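Local structure of YcgJ protein (Bacillus subtilis, 1XXL) at residues Leu176-Asp181 and Ile223-Lys228. The protein is probably an S-adenosylmethionine-dependent methyltransferase, transferring the methyl group of that cofactor to an acceptor that is not known. Numbering follows the deposited sequence.
Sequences LPIQYD and ISFCLK
Leu176-Gln179 and Ser224-Leu227 form an antiparallel ladder between two long strands, 166-179 and 222-236, of the mixed sheet that continues into the Rossmann-like methyltransferase core. Leu176 and Leu227 bond to each other in both directions, N of Leu176 reaching O of Leu227 at 2.8 Å; Ile178 and Phe225 do the same. Between them Pro177 faces Cys226 at a non-hydrogen-bonded position, where a proline, lacking N-H, costs the ladder nothing. Here SG of Cys226 lies 3.9 Å from CA of Pro177.

Leu176, Ile178, Phe225 and Leu227 share one face of the sheet, where Phe225 and Leu227 also touch helix 131-144. With chi1 at 60°, CG of Phe225 sits between its own backbone N and carbonyl carbon, and one face of the ring is turned to Ile178, whose CG2 stands 4.0 Å from the ring centroid as a CH-pi contact. The CG1-CD1 branch of Ile178 crosses Leu227 obliquely, CD1 packing tightly, 3.5 Å from CD2 of Leu227. An alanine at Ile178 would keep CB near the ring rim but would probably lose the CH-pi contact of CG2 and leave CD2 of Leu227 without its CD1 neighbour.

Where the strand gives way to helix 180-187, with Gln179 as N-cap, N of Tyr180 still donates to O of Ile223 (3.0 Å), from above the carbonyl plane. A water also donates to that oxygen while accepting from N of Asp181, so one carbonyl serves the first turn twice. Tyr180 directs its hydroxyl to Glu194. Backbone bonds thus fix the register, while branched aliphatic and aromatic groups pack on one face and the helix start is tied to the neighbouring strand.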
loop_
_atom_site.group_PDB
_atom_site.type_symbol
_atom_site.label_atom_id
_atom_site.label_comp_id
_atom_site.label_asym_id
_atom_site.label_seq_id
_atom_site.Cartn_x
_atom_site.Cartn_y
_atom_site.Cartn_z
ATOM N N LEU A 176 11.232 -5.479 3.400
ATOM C CA LEU A 176 10.106 -6.376 3.613
ATOM C C LEU A 176 10.503 -7.757 3.107
ATOM O O LEU A 176 10.621 -7.950 1.916
ATOM C CB LEU A 176 8.880 -5.848 2.862
ATOM C CG LEU A 176 7.625 -6.711 2.787
ATOM C CD1 LEU A 176 7.049 -6.881 4.176
ATOM C CD2 LEU A 176 6.617 -6.049 1.837
ATOM N N PRO A 177 10.729 -8.723 4.021
ATOM C CA PRO A 177 11.217 -10.041 3.608
ATOM C C PRO A 177 10.121 -10.887 2.984
ATOM O O PRO A 177 8.993 -10.919 3.495
ATOM C CB PRO A 177 11.710 -10.671 4.926
ATOM C CG PRO A 177 10.861 -10.038 5.973
ATOM C CD PRO A 177 10.569 -8.627 5.484
ATOM N N ILE A 178 10.444 -11.535 1.879
ATOM C CA ILE A 178 9.494 -12.382 1.174
ATOM C C ILE A 178 10.060 -13.801 1.104
ATOM O O ILE A 178 11.163 -14.011 0.602
ATOM C CB ILE A 178 9.149 -11.839 -0.239
ATOM C CG1 ILE A 178 8.197 -10.630 -0.130
ATOM C CG2 ILE A 178 8.400 -12.890 -1.061
ATOM C CD1 ILE A 178 8.864 -9.408 -0.166
ATOM N N GLN A 179 9.304 -14.747 1.657
ATOM C CA GLN A 179 9.594 -16.156 1.539
ATOM C C GLN A 179 8.969 -16.630 0.227
ATOM O O GLN A 179 7.761 -16.608 0.054
ATOM C CB GLN A 179 9.045 -16.939 2.740
ATOM C CG GLN A 179 9.588 -16.490 4.127
ATOM C CD GLN A 179 11.121 -16.464 4.245
ATOM O OE1 GLN A 179 11.720 -15.483 4.750
ATOM N NE2 GLN A 179 11.762 -17.506 3.758
ATOM N N TYR A 180 9.833 -17.012 -0.703
ATOM C CA TYR A 180 9.457 -17.251 -2.085
ATOM C C TYR A 180 8.324 -18.281 -2.267
ATOM O O TYR A 180 7.345 -18.017 -2.998
ATOM C CB TYR A 180 10.706 -17.667 -2.880
ATOM C CG TYR A 180 10.357 -18.051 -4.289
ATOM C CD1 TYR A 180 10.191 -19.389 -4.647
ATOM C CD2 TYR A 180 10.125 -17.072 -5.253
ATOM C CE1 TYR A 180 9.827 -19.743 -5.940
ATOM C CE2 TYR A 180 9.757 -17.422 -6.565
ATOM C CZ TYR A 180 9.613 -18.749 -6.890
ATOM O OH TYR A 180 9.250 -19.088 -8.165
ATOM N N ASP A 181 8.427 -19.428 -1.591
ATOM C CA ASP A 181 7.473 -20.535 -1.809
ATOM C C ASP A 181 6.090 -20.076 -1.436
ATOM O O ASP A 181 5.113 -20.324 -2.138
ATOM C CB ASP A 181 7.809 -21.767 -0.970
ATOM C CG ASP A 181 8.902 -22.650 -1.584
ATOM O OD1 ASP A 181 9.199 -22.577 -2.819
ATOM O OD2 ASP A 181 9.466 -23.456 -0.789
ATOM N N ILE A 223 14.719 -18.784 -2.952
ATOM C CA ILE A 223 14.384 -18.999 -1.557
ATOM C C ILE A 223 13.715 -17.778 -0.952
ATOM O O ILE A 223 12.661 -17.891 -0.323
ATOM C CB ILE A 223 15.649 -19.385 -0.770
ATOM C CG1 ILE A 223 16.092 -20.786 -1.204
ATOM C CG2 ILE A 223 15.385 -19.363 0.732
ATOM C CD1 ILE A 223 17.511 -21.128 -0.808
ATOM N N SER A 224 14.335 -16.614 -1.122
ATOM C CA SER A 224 13.821 -15.394 -0.537
ATOM C C SER A 224 14.334 -14.150 -1.255
ATOM O O SER A 224 15.305 -14.200 -2.010
ATOM C CB SER A 224 14.180 -15.331 0.960
ATOM O OG SER A 224 15.577 -15.316 1.151
ATOM N N PHE A 225 13.657 -13.040 -1.013
ATOM C CA PHE A 225 14.128 -11.724 -1.452
ATOM C C PHE A 225 13.468 -10.681 -0.574
ATOM O O PHE A 225 12.596 -11.020 0.219
ATOM C CB PHE A 225 13.869 -11.488 -2.952
ATOM C CG PHE A 225 12.412 -11.553 -3.359
ATOM C CD1 PHE A 225 11.618 -10.414 -3.344
ATOM C CD2 PHE A 225 11.845 -12.756 -3.782
ATOM C CE1 PHE A 225 10.286 -10.477 -3.732
ATOM C CE2 PHE A 225 10.521 -12.820 -4.179
ATOM C CZ PHE A 225 9.733 -11.678 -4.137
ATOM N N CYS A 226 13.892 -9.435 -0.695
ATOM C CA CYS A 226 13.279 -8.353 0.040
ATOM C C CYS A 226 12.787 -7.283 -0.895
ATOM O O CYS A 226 13.451 -6.942 -1.873
ATOM C CB CYS A 226 14.258 -7.711 1.022
ATOM S SG CYS A 226 14.708 -8.732 2.470
ATOM N N LEU A 227 11.631 -6.740 -0.563
ATOM C CA LEU A 227 11.101 -5.563 -1.189
ATOM C C LEU A 227 11.474 -4.368 -0.303
ATOM O O LEU A 227 11.840 -4.543 0.856
ATOM C CB LEU A 227 9.590 -5.677 -1.340
ATOM C CG LEU A 227 8.949 -6.209 -2.633
ATOM C CD1 LEU A 227 9.846 -6.918 -3.614
ATOM C CD2 LEU A 227 7.693 -6.990 -2.372
ATOM N N LYS A 228 11.419 -3.162 -0.875
ATOM C CA LYS A 228 11.700 -1.925 -0.133
ATOM C C LYS A 228 10.396 -1.283 0.309
ATOM O O LYS A 228 9.594 -0.872 -0.528
ATOM C CB LYS A 228 12.465 -0.931 -1.012
ATOM C CG LYS A 228 13.587 -1.513 -1.842
ATOM C CD LYS A 228 14.541 -2.360 -1.037
ATOM C CE LYS A 228 15.472 -1.544 -0.239
ATOM N NZ LYS A 228 16.648 -2.420 0.145
HETATM O O HOH W 1 11.094 -20.015 0.142
#